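Local coordinates for protein Chains: A (Unidentified, PDB 6ZMG) that binds S-adenosyl-L-homocysteine in pockets between the subunits of a trimer and probably acts on the related cofactor S-adenosyl-L-methionine, at residues A13-G18 with V107-Q112; P47-V52 with I74-L79; A53-Y58 with T68-Q73. All coordinates share one frame; numbering follows the deposited sequence. Where two conformers were deposited one is given.

The three contacts lie in one antiparallel sheet. Contact 1 joins strand 11-21 to strand 106-113, while contacts 2 and 3 are two successive reaches of the hairpin made by strands 49-59 and 66-77, their centres about 18 Å apart. Strand 66-77 also pairs with strand 11-21: Ile15 O lies 2.7 Å from Ile74 N, and Val17 O lies 2.8 Å from Val72 N. The centre of contact 1 is about 11 Å from that of contact 2 and 13 Å from that of contact 3. Contacts 1 and 3 border one S-adenosyl-L-homocysteine and contact 2 another, so each subunit contributes to two pockets and meets both of its neighbours there.

Contact 1: A13-G18 with V107-Q112; sequences ARIFVG and VIVEIQ. With SAH (S-adenosyl-L-homocysteine), chain D.
Arg14 and Glu110 face each other as a hydrogen-bonded antiparallel pair, each backbone N donating to the other's O, with Arg14 N at 2.9 Å from Glu110 O. Their side chains rise side by side from the same face of the sheet. Glu110 stays extended, with CG anti to the backbone N (chi1 -179°), whereas the arginine chain bends at chi3 and brings its guanidinium edge up to the carboxylate. The resulting salt bridge is loose: Arg14 NE stands 3.3 Å from Glu110 OE2 and makes only a weak hydrogen bond, the two planes being turned 36° apart. Glu110 was modelled in two conformers, and this description holds for one of them. Phe16 covers one face of the guanidinium, its CZ lying 3.8 Å above the centre of the Arg14 plane.

One hydrogen-bonded pair further along, Phe16 N donates to Ile108 O at 2.8 Å, and the return bond from Ile108 N is weak. The Phe16 ring sends CD1 to within 4.0 Å of Ile108 CG2. Both residues lean on the ligand of chain D, Phe16 through CB against O4' of the ribose and Ile108 through CD1, which comes 3.4 Å from C8 of the adenine.

On the other face the two segments present apolar side chains. Ile15 CG2 meets Val107 CG1 at 3.6 Å, the valine methyl being placed there by a chi1 of 166°, and Ile15, Val109 and Ile111 all pack on helix 84-101.

Chemically, the two strands thus divide their faces between greasy core and ligand side: Phe16 and Ile108 meet the ligand further along the face that carries the salt bridge, while Arg14 probably helps to offset the charge of the buried Glu110 carboxylate.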
loop_
_atom_site.group_PDB
_atom_site.type_symbol
_atom_site.label_atom_id
_atom_site.label_comp_id
_atom_site.label_asym_id
_atom_site.label_seq_id
_atom_site.Cartn_x
_atom_site.Cartn_y
_atom_site.Cartn_z
ATOM N N ALA A 13 11.369 -0.238 -1.654
ATOM C CA ALA A 13 11.342 0.560 -0.451
ATOM C C ALA A 13 9.999 1.250 -0.318
ATOM O O ALA A 13 9.271 1.459 -1.298
ATOM C CB ALA A 13 12.426 1.642 -0.470
ATOM N N ARG A 14 9.696 1.606 0.924
ATOM C CA ARG A 14 8.574 2.456 1.284
ATOM C C ARG A 14 9.115 3.570 2.170
ATOM O O ARG A 14 9.903 3.315 3.091
ATOM C CB ARG A 14 7.509 1.677 2.060
ATOM C CG ARG A 14 6.775 0.647 1.274
ATOM C CD ARG A 14 5.418 0.403 1.932
ATOM N NE ARG A 14 5.533 -0.218 3.248
ATOM C CZ ARG A 14 4.500 -0.534 4.025
ATOM N NH1 ARG A 14 3.254 -0.253 3.648
ATOM N NH2 ARG A 14 4.716 -1.112 5.201
ATOM N N ILE A 15 8.694 4.797 1.890
ATOM C CA ILE A 15 9.067 5.953 2.697
ATOM C C ILE A 15 7.781 6.658 3.100
ATOM O O ILE A 15 6.935 6.941 2.248
ATOM C CB ILE A 15 9.988 6.924 1.929
ATOM C CG1 ILE A 15 11.231 6.202 1.399
ATOM C CG2 ILE A 15 10.394 8.079 2.812
ATOM C CD1 ILE A 15 12.144 7.080 0.558
ATOM N N PHE A 16 7.648 6.963 4.386
ATOM C CA PHE A 16 6.505 7.711 4.888
ATOM C C PHE A 16 6.947 9.113 5.271
ATOM O O PHE A 16 7.824 9.272 6.127
ATOM C CB PHE A 16 5.894 7.020 6.085
ATOM C CG PHE A 16 5.370 5.647 5.792
ATOM C CD1 PHE A 16 6.191 4.528 5.837
ATOM C CD2 PHE A 16 4.058 5.477 5.427
ATOM C CE1 PHE A 16 5.663 3.247 5.559
ATOM C CE2 PHE A 16 3.532 4.221 5.181
ATOM C CZ PHE A 16 4.320 3.110 5.243
ATOM N N VAL A 17 6.313 10.116 4.656
ATOM C CA VAL A 17 6.645 11.528 4.849
ATOM C C VAL A 17 5.372 12.265 5.231
ATOM O O VAL A 17 4.407 12.269 4.454
ATOM C CB VAL A 17 7.206 12.187 3.576
ATOM C CG1 VAL A 17 7.648 13.622 3.886
ATOM C CG2 VAL A 17 8.327 11.391 2.978
ATOM N N GLY A 18 5.366 12.885 6.402
ATOM C CA GLY A 18 4.235 13.675 6.828
ATOM C C GLY A 18 4.244 15.067 6.226
ATOM O O GLY A 18 5.268 15.556 5.752
ATOM N N VAL A 107 11.095 10.662 9.555
ATOM C CA VAL A 107 10.679 10.026 8.306
ATOM C C VAL A 107 10.936 8.534 8.474
ATOM O O VAL A 107 11.990 8.136 8.977
ATOM C CB VAL A 107 11.441 10.591 7.091
ATOM C CG1 VAL A 107 11.256 9.726 5.877
ATOM C CG2 VAL A 107 10.969 12.026 6.801
ATOM N N ILE A 108 9.984 7.707 8.072
ATOM C CA ILE A 108 10.121 6.263 8.211
ATOM C C ILE A 108 10.488 5.659 6.867
ATOM O O ILE A 108 9.848 5.948 5.849
ATOM C CB ILE A 108 8.830 5.638 8.762
ATOM C CG1 ILE A 108 8.545 6.182 10.151
ATOM C CG2 ILE A 108 8.941 4.125 8.746
ATOM C CD1 ILE A 108 7.158 5.827 10.614
ATOM N N VAL A 109 11.499 4.795 6.867
ATOM C CA VAL A 109 11.982 4.129 5.666
ATOM C C VAL A 109 11.982 2.626 5.903
ATOM O O VAL A 109 12.492 2.150 6.925
ATOM C CB VAL A 109 13.405 4.592 5.299
ATOM C CG1 VAL A 109 13.956 3.771 4.138
ATOM C CG2 VAL A 109 13.430 6.069 4.949
ATOM N N GLU A 110 11.428 1.877 4.952
ATOM C CA GLU A 110 11.416 0.418 4.995
ATOM C C GLU A 110 12.027 -0.111 3.704
ATOM O O GLU A 110 11.570 0.240 2.610
ATOM C CB GLU A 110 9.982 -0.105 5.167
ATOM C CG GLU A 110 9.883 -1.623 5.234
ATOM C CD GLU A 110 8.462 -2.149 5.270
ATOM O OE1 GLU A 110 7.922 -2.344 6.372
ATOM O OE2 GLU A 110 7.884 -2.389 4.197
ATOM N N ILE A 111 13.056 -0.952 3.837
ATOM C CA ILE A 111 13.751 -1.571 2.719
ATOM C C ILE A 111 13.323 -3.028 2.675
ATOM O O ILE A 111 13.392 -3.723 3.697
ATOM C CB ILE A 111 15.279 -1.531 2.894
ATOM C CG1 ILE A 111 15.791 -0.113 3.116
ATOM C CG2 ILE A 111 15.946 -2.186 1.694
ATOM C CD1 ILE A 111 15.599 0.791 1.956
ATOM N N GLN A 112 12.945 -3.503 1.491
ATOM C CA GLN A 112 12.551 -4.886 1.293
ATOM C C GLN A 112 13.389 -5.530 0.202
ATOM O O GLN A 112 13.859 -4.861 -0.726
ATOM C CB GLN A 112 11.078 -4.993 0.880
ATOM C CG GLN A 112 10.126 -4.534 1.973
ATOM C CD GLN A 112 8.690 -4.599 1.553
ATOM O OE1 GLN A 112 8.369 -5.137 0.498
ATOM N NE2 GLN A 112 7.807 -4.050 2.376
HETATM N N SAH D . 4.937 15.389 10.594
HETATM C CA SAH D . 5.602 14.364 11.413
HETATM C CB SAH D . 5.730 13.032 10.625
HETATM C CG SAH D . 5.219 11.884 11.462
HETATM S SD SAH D . 5.509 10.240 10.777
HETATM C C SAH D . 7.004 14.763 11.896
HETATM O O SAH D . 7.735 13.955 12.424
HETATM O OXT SAH D . 7.309 16.004 11.740
HETATM C "C5'" SAH D . 4.990 10.399 9.049
HETATM C "C4'" SAH D . 3.916 9.403 8.657
HETATM O "O4'" SAH D . 4.350 8.057 8.963
HETATM C "C3'" SAH D . 2.606 9.519 9.421
HETATM O "O3'" SAH D . 1.763 10.555 8.935
HETATM C "C2'" SAH D . 1.979 8.145 9.163
HETATM O "O2'" SAH D . 1.343 8.174 7.890
HETATM C "C1'" SAH D . 3.211 7.236 9.138
HETATM N N9 SAH D . 3.394 6.482 10.374
HETATM C C8 SAH D . 4.012 6.909 11.524
HETATM N N7 SAH D . 4.108 5.974 12.448
HETATM C C5 SAH D . 3.506 4.873 11.863
HETATM C C6 SAH D . 3.342 3.543 12.299
HETATM N N6 SAH D . 3.771 3.082 13.481
HETATM N N1 SAH D . 2.740 2.683 11.448
HETATM C C2 SAH D . 2.324 3.130 10.261
HETATM N N3 SAH D . 2.433 4.350 9.741
HETATM C C4 SAH D . 3.048 5.180 10.593
#

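Contact 2: P47-V52 with I74-L79; sequences PDASFV and IIIIDL. With SAH (S-adenosyl-L-homocysteine), chain B.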
loop_
_atom_site.group_PDB
_atom_site.type_symbol
_atom_site.label_atom_id
_atom_site.label_comp_id
_atom_site.label_asym_id
_atom_site.label_seq_id
_atom_site.Cartn_x
_atom_site.Cartn_y
_atom_site.Cartn_z
ATOM N N PRO A 47 14.005 8.004 -11.417
ATOM C CA PRO A 47 13.156 8.503 -10.326
ATOM C C PRO A 47 11.857 7.756 -10.141
ATOM O O PRO A 47 11.184 7.971 -9.124
ATOM C CB PRO A 47 12.859 9.952 -10.730
ATOM C CG PRO A 47 13.059 9.995 -12.155
ATOM C CD PRO A 47 14.113 8.982 -12.510
ATOM N N ASP A 48 11.499 6.903 -11.095
ATOM C CA ASP A 48 10.189 6.280 -11.147
ATOM C C ASP A 48 9.755 5.735 -9.789
ATOM O O ASP A 48 10.520 5.066 -9.088
ATOM C CB ASP A 48 10.236 5.126 -12.155
ATOM C CG ASP A 48 10.663 5.554 -13.563
ATOM O OD1 ASP A 48 11.391 6.555 -13.716
ATOM O OD2 ASP A 48 10.246 4.863 -14.526
ATOM N N ALA A 49 8.508 6.021 -9.431
ATOM C CA ALA A 49 7.997 5.712 -8.105
ATOM C C ALA A 49 6.495 5.943 -8.101
ATOM O O ALA A 49 5.926 6.503 -9.044
ATOM C CB ALA A 49 8.647 6.600 -7.040
ATOM N N SER A 50 5.869 5.503 -7.018
ATOM C CA SER A 50 4.466 5.756 -6.746
ATOM C C SER A 50 4.343 6.509 -5.431
ATOM O O SER A 50 5.119 6.288 -4.493
ATOM C CB SER A 50 3.673 4.449 -6.640
ATOM O OG SER A 50 3.664 3.738 -7.875
ATOM N N PHE A 51 3.338 7.375 -5.367
ATOM C CA PHE A 51 3.107 8.236 -4.216
ATOM C C PHE A 51 1.643 8.119 -3.815
ATOM O O PHE A 51 0.753 8.420 -4.613
ATOM C CB PHE A 51 3.448 9.689 -4.551
ATOM C CG PHE A 51 4.862 9.894 -5.024
ATOM C CD1 PHE A 51 5.239 9.588 -6.322
ATOM C CD2 PHE A 51 5.801 10.395 -4.168
ATOM C CE1 PHE A 51 6.543 9.781 -6.735
ATOM C CE2 PHE A 51 7.083 10.605 -4.568
ATOM C CZ PHE A 51 7.458 10.310 -5.857
ATOM N N VAL A 52 1.394 7.700 -2.579
ATOM C CA VAL A 52 0.051 7.438 -2.079
ATOM C C VAL A 52 -0.276 8.454 -0.991
ATOM O O VAL A 52 0.443 8.558 0.012
ATOM C CB VAL A 52 -0.055 6.007 -1.520
ATOM C CG1 VAL A 52 -1.425 5.739 -0.938
ATOM C CG2 VAL A 52 0.307 4.970 -2.584
ATOM N N ILE A 74 5.662 6.809 -0.154
ATOM C CA ILE A 74 6.413 6.670 -1.399
ATOM C C ILE A 74 6.776 5.203 -1.563
ATOM O O ILE A 74 7.362 4.602 -0.656
ATOM C CB ILE A 74 7.690 7.526 -1.384
ATOM C CG1 ILE A 74 7.395 8.965 -0.986
ATOM C CG2 ILE A 74 8.369 7.484 -2.758
ATOM C CD1 ILE A 74 8.642 9.790 -0.809
ATOM N N ILE A 75 6.435 4.626 -2.708
ATOM C CA ILE A 75 6.721 3.228 -3.008
ATOM C C ILE A 75 7.705 3.216 -4.165
ATOM O O ILE A 75 7.409 3.753 -5.241
ATOM C CB ILE A 75 5.450 2.440 -3.364
ATOM C CG1 ILE A 75 4.426 2.533 -2.237
ATOM C CG2 ILE A 75 5.800 0.981 -3.714
ATOM C CD1 ILE A 75 3.050 1.986 -2.628
ATOM N N ILE A 76 8.856 2.585 -3.952
ATOM C CA ILE A 76 9.919 2.527 -4.947
ATOM C C ILE A 76 10.246 1.066 -5.214
ATOM O O ILE A 76 10.699 0.359 -4.308
ATOM C CB ILE A 76 11.185 3.261 -4.475
ATOM C CG1 ILE A 76 10.911 4.745 -4.285
ATOM C CG2 ILE A 76 12.340 3.046 -5.473
ATOM C CD1 ILE A 76 11.994 5.474 -3.500
ATOM N N ILE A 77 10.021 0.615 -6.444
ATOM C CA ILE A 77 10.486 -0.695 -6.898
ATOM C C ILE A 77 11.747 -0.466 -7.720
ATOM O O ILE A 77 11.737 0.333 -8.664
ATOM C CB ILE A 77 9.412 -1.418 -7.729
ATOM C CG1 ILE A 77 8.129 -1.588 -6.914
ATOM C CG2 ILE A 77 9.929 -2.777 -8.222
ATOM C CD1 ILE A 77 6.972 -2.048 -7.713
ATOM N N ASP A 78 12.835 -1.139 -7.366
ATOM C CA ASP A 78 14.071 -0.965 -8.123
ATOM C C ASP A 78 13.934 -1.654 -9.473
ATOM O O ASP A 78 13.849 -2.881 -9.532
ATOM C CB ASP A 78 15.250 -1.559 -7.358
ATOM C CG ASP A 78 16.554 -1.456 -8.129
ATOM O OD1 ASP A 78 16.661 -0.541 -8.975
ATOM O OD2 ASP A 78 17.463 -2.292 -7.897
ATOM N N LEU A 79 13.943 -0.891 -10.562
ATOM C CA LEU A 79 13.926 -1.456 -11.903
ATOM C C LEU A 79 15.292 -1.480 -12.567
ATOM O O LEU A 79 15.387 -1.871 -13.735
ATOM C CB LEU A 79 13.001 -0.652 -12.811
ATOM C CG LEU A 79 11.607 -0.433 -12.243
ATOM C CD1 LEU A 79 10.847 0.489 -13.162
ATOM C CD2 LEU A 79 10.903 -1.764 -12.041
HETATM N N SAH B . 1.026 5.731 -18.426
HETATM C CA SAH B . 2.245 4.908 -18.407
HETATM C CB SAH B . 2.257 3.976 -17.165
HETATM C CG SAH B . 3.576 4.096 -16.440
HETATM S SD SAH B . 3.834 2.910 -15.106
HETATM C C SAH B . 2.427 4.033 -19.656
HETATM O O SAH B . 3.284 3.179 -19.699
HETATM O OXT SAH B . 1.648 4.310 -20.642
HETATM C "C5'" SAH B . 2.282 2.969 -14.174
HETATM C "C4'" SAH B . 2.481 3.314 -12.710
HETATM O "O4'" SAH B . 3.430 2.403 -12.109
HETATM C "C3'" SAH B . 3.097 4.676 -12.438
HETATM O "O3'" SAH B . 2.162 5.743 -12.518
HETATM C "C2'" SAH B . 3.598 4.503 -11.000
HETATM O "O2'" SAH B . 2.505 4.721 -10.115
HETATM C "C1'" SAH B . 4.025 3.032 -10.990
HETATM N N9 SAH B . 5.469 2.853 -11.096
HETATM C C8 SAH B . 6.221 2.828 -12.245
HETATM N N7 SAH B . 7.494 2.557 -12.035
HETATM C C5 SAH B . 7.573 2.402 -10.661
HETATM C C6 SAH B . 8.636 2.039 -9.811
HETATM N N6 SAH B . 9.879 1.773 -10.234
HETATM N N1 SAH B . 8.363 1.927 -8.492
HETATM C C2 SAH B . 7.124 2.175 -8.063
HETATM N N3 SAH B . 6.046 2.512 -8.767
HETATM C C4 SAH B . 6.335 2.599 -10.072
#
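The open end of the beta hairpin of strands 49-59 and 66-77 forms an adenosine-binding site, where Ser50 and Ile75 pair just beside the ligand of chain B. Their backbones exchange two nearly straight hydrogen bonds, Ser50 N to Ile75 O at 2.9 Å and Ile75 N to Ser50 O at 2.8 Å. The serine side chain stands on the ligand face with OG anti to its carbonyl carbon (chi1 -64°), and from there it serves two ligand groups at once: Ser50 OG donates to N3 of the adenine at 2.8 Å and accepts from the ribose O2' at 2.7 Å. Beyond the last pair with 49-52, the backbone of Ile77 reads the adenine, its N donating to N1 at 2.9 Å and its O accepting from N6 at 2.8 Å. These bonds fix the base in position and orientation.

On the opposite face Phe51 and Ile74 lie alongside each other, the ring's CE2 meeting Ile74 CG2 at 3.8 Å and its CD2 close to CG1. Ala49 CB fills in against Ile76 CG1 at 4.0 Å. With an alanine in place of Ile74, the CG1 and CG2 contacts are lost, which is likely to open a gap beside the Phe51 ring and let it turn more freely.

Helix 29-43 packs on Phe51 and Ile74, and helix 84-101 on Ile74 and Ile76, while strand 11-21 continues the sheet beyond 66-77. Along the other edge, Ala49 and Phe51 pair with a strand of the third subunit, whose Glu69 and Ser71 help to complete the ligand site.

Contact 3: A53-Y58 with T68-Q73; sequences AQRGVY and TENSVQ. With SAH (S-adenosyl-L-homocysteine), chain D.
Gly56 and Glu69 pair as antiparallel neighbours, Gly56 N donating to Glu69 O at 2.8 Å and receiving the return bond on its own O. Glu69 turns its side chain to the ligand of chain D. The glutamate bridges the amino-acid and ribose parts of that ligand: OE1 takes a hydrogen bond from the amino N at 2.8 Å, and OE2 one from the ribose O3' at 2.6 Å. Its CG sits in the crowded position between backbone N and carbonyl carbon (chi1 59°), and the rest of the chain runs out straight to the ligand, where Asn20 N also bonds OE1. Ser71 OG bonds the other ribose hydroxyl, O2', at 2.8 Å. Gly56 lets the sugar come close: a beta carbon there would collide with O3'. In one of its two conformers Tyr58 lays a ring face over the ligand CG.

Gln54 also reaches the ligand, its NE2 3.2 Å from O2' and 3.1 Å from Ser71 OG. Behind it stands Gln73, which donates from NE2 to Gln54 OE1 at 3.0 Å, the two amides being turned 66° apart.

Arg55 lies on the other face. Its chain, bent at chi2 and chi3, curls back so that NH1 reaches Asn70 OD1 at 2.8 Å, coming from above that carbonyl plane and not along a lone pair. NH2 continues to a salt bridge with Glu30 of the second subunit, and Thr68 CG2 lies over one guanidinium face.

The strand axes here are 131° apart, a strongly twisted hairpin. Arg55 and Val57 extend it through a strand of the second subunit, whose Ser50 and Ile77 bind the same ligand: the arrangement is that of a ligand pocket at a subunit interface, built on a sheet continued from chain to chain.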
loop_
_atom_site.group_PDB
_atom_site.type_symbol
_atom_site.label_atom_id
_atom_site.label_comp_id
_atom_site.label_asym_id
_atom_site.label_seq_id
_atom_site.Cartn_x
_atom_site.Cartn_y
_atom_site.Cartn_z
ATOM N N ALA A 53 -1.384 9.168 -1.175
ATOM C CA ALA A 53 -1.875 10.067 -0.145
ATOM C C ALA A 53 -2.512 9.280 0.986
ATOM O O ALA A 53 -3.214 8.292 0.770
ATOM C CB ALA A 53 -2.924 11.006 -0.726
ATOM N N GLN A 54 -2.281 9.745 2.201
ATOM C CA GLN A 54 -2.758 9.067 3.377
ATOM C C GLN A 54 -3.179 10.090 4.414
ATOM O O GLN A 54 -2.787 11.260 4.365
ATOM C CB GLN A 54 -1.645 8.286 4.082
ATOM C CG GLN A 54 -0.727 7.528 3.181
ATOM C CD GLN A 54 0.204 6.629 3.960
ATOM O OE1 GLN A 54 0.249 5.420 3.736
ATOM N NE2 GLN A 54 1.005 7.224 4.835
ATOM N N ARG A 55 -3.930 9.607 5.390
ATOM C CA ARG A 55 -4.023 10.244 6.690
ATOM C C ARG A 55 -3.098 9.483 7.627
ATOM O O ARG A 55 -3.073 8.251 7.626
ATOM C CB ARG A 55 -5.458 10.235 7.217
ATOM C CG ARG A 55 -6.418 11.059 6.378
ATOM C CD ARG A 55 -6.156 12.540 6.481
ATOM N NE ARG A 55 -6.663 13.069 7.733
ATOM C CZ ARG A 55 -6.318 14.242 8.244
ATOM N NH1 ARG A 55 -5.429 15.023 7.630
ATOM N NH2 ARG A 55 -6.869 14.627 9.379
ATOM N N GLY A 56 -2.327 10.215 8.414
ATOM C CA GLY A 56 -1.375 9.619 9.320
ATOM C C GLY A 56 -1.658 10.081 10.731
ATOM O O GLY A 56 -2.059 11.224 10.956
ATOM N N VAL A 57 -1.415 9.187 11.683
ATOM C CA VAL A 57 -1.467 9.486 13.104
ATOM C C VAL A 57 -0.084 9.232 13.668
ATOM O O VAL A 57 0.504 8.172 13.422
ATOM C CB VAL A 57 -2.509 8.597 13.797
ATOM C CG1 VAL A 57 -2.463 8.830 15.296
ATOM C CG2 VAL A 57 -3.864 8.887 13.227
ATOM N N TYR A 58 0.438 10.209 14.433
ATOM C CA TYR A 58 1.815 10.201 14.923
ATOM C C TYR A 58 1.909 10.815 16.312
ATOM O O TYR A 58 1.320 11.867 16.579
ATOM C CB TYR A 58 2.710 11.036 13.987
ATOM C CG TYR A 58 4.158 11.253 14.416
ATOM C CD1 TYR A 58 5.083 10.209 14.377
ATOM C CD2 TYR A 58 4.614 12.516 14.794
ATOM C CE1 TYR A 58 6.411 10.405 14.738
ATOM C CE2 TYR A 58 5.947 12.726 15.151
ATOM C CZ TYR A 58 6.841 11.672 15.110
ATOM O OH TYR A 58 8.155 11.899 15.459
ATOM N N THR A 68 -2.773 14.198 13.945
ATOM C CA THR A 68 -3.289 13.604 12.719
ATOM C C THR A 68 -2.948 14.562 11.591
ATOM O O THR A 68 -3.172 15.770 11.717
ATOM C CB THR A 68 -4.797 13.398 12.823
ATOM O OG1 THR A 68 -5.071 12.595 13.976
ATOM C CG2 THR A 68 -5.347 12.681 11.606
ATOM N N GLU A 69 -2.373 14.034 10.515
ATOM C CA GLU A 69 -1.910 14.855 9.412
ATOM C C GLU A 69 -2.236 14.159 8.102
ATOM O O GLU A 69 -2.581 12.977 8.066
ATOM C CB GLU A 69 -0.386 15.063 9.471
ATOM C CG GLU A 69 0.400 13.756 9.434
ATOM C CD GLU A 69 1.917 13.935 9.505
ATOM O OE1 GLU A 69 2.408 15.089 9.541
ATOM O OE2 GLU A 69 2.627 12.901 9.561
ATOM N N ASN A 70 -2.111 14.901 7.016
ATOM C CA ASN A 70 -1.947 14.250 5.732
ATOM C C ASN A 70 -0.507 13.766 5.624
ATOM O O ASN A 70 0.413 14.417 6.114
ATOM C CB ASN A 70 -2.211 15.235 4.604
ATOM C CG ASN A 70 -3.650 15.708 4.560
ATOM O OD1 ASN A 70 -4.581 14.989 4.930
ATOM N ND2 ASN A 70 -3.841 16.912 4.058
ATOM N N SER A 71 -0.304 12.647 4.939
ATOM C CA SER A 71 1.042 12.141 4.718
ATOM C C SER A 71 1.108 11.448 3.364
ATOM O O SER A 71 0.102 11.313 2.648
ATOM C CB SER A 71 1.491 11.250 5.881
ATOM O OG SER A 71 0.702 10.093 5.931
ATOM N N VAL A 72 2.323 11.027 3.010
ATOM C CA VAL A 72 2.601 10.424 1.718
ATOM C C VAL A 72 3.392 9.155 1.939
ATOM O O VAL A 72 4.366 9.147 2.698
ATOM C CB VAL A 72 3.403 11.366 0.803
ATOM C CG1 VAL A 72 3.619 10.706 -0.544
ATOM C CG2 VAL A 72 2.676 12.689 0.680
ATOM N N GLN A 73 2.938 8.080 1.320
ATOM C CA GLN A 73 3.688 6.837 1.261
ATOM C C GLN A 73 4.332 6.758 -0.122
ATOM O O GLN A 73 3.636 6.691 -1.143
ATOM C CB GLN A 73 2.770 5.653 1.541
ATOM C CG GLN A 73 3.493 4.333 1.464
ATOM C CD GLN A 73 2.599 3.115 1.523
ATOM O OE1 GLN A 73 3.023 2.033 1.126
ATOM N NE2 GLN A 73 1.385 3.264 2.069
HETATM N N SAH D . 4.937 15.389 10.594
HETATM C CA SAH D . 5.602 14.364 11.413
HETATM C CB SAH D . 5.730 13.032 10.625
HETATM C CG SAH D . 5.219 11.884 11.462
HETATM S SD SAH D . 5.509 10.240 10.777
HETATM C C SAH D . 7.004 14.763 11.896
HETATM O O SAH D . 7.735 13.955 12.424
HETATM O OXT SAH D . 7.309 16.004 11.740
HETATM C "C5'" SAH D . 4.990 10.399 9.049
HETATM C "C4'" SAH D . 3.916 9.403 8.657
HETATM O "O4'" SAH D . 4.350 8.057 8.963
HETATM C "C3'" SAH D . 2.606 9.519 9.421
HETATM O "O3'" SAH D . 1.763 10.555 8.935
HETATM C "C2'" SAH D . 1.979 8.145 9.163
HETATM O "O2'" SAH D . 1.343 8.174 7.890
HETATM C "C1'" SAH D . 3.211 7.236 9.138
HETATM N N9 SAH D . 3.394 6.482 10.374
HETATM C C8 SAH D . 4.012 6.909 11.524
HETATM N N7 SAH D . 4.108 5.974 12.448
HETATM C C5 SAH D . 3.506 4.873 11.863
HETATM C C6 SAH D . 3.342 3.543 12.299
HETATM N N6 SAH D . 3.771 3.082 13.481
HETATM N N1 SAH D . 2.740 2.683 11.448
HETATM C C2 SAH D . 2.324 3.130 10.261
HETATM N N3 SAH D . 2.433 4.350 9.741
HETATM C C4 SAH D . 3.048 5.180 10.593
HETATM O O HOH W 1 -4.275 12.910 2.458
HETATM O O HOH W 2 -6.287 17.005 10.803
#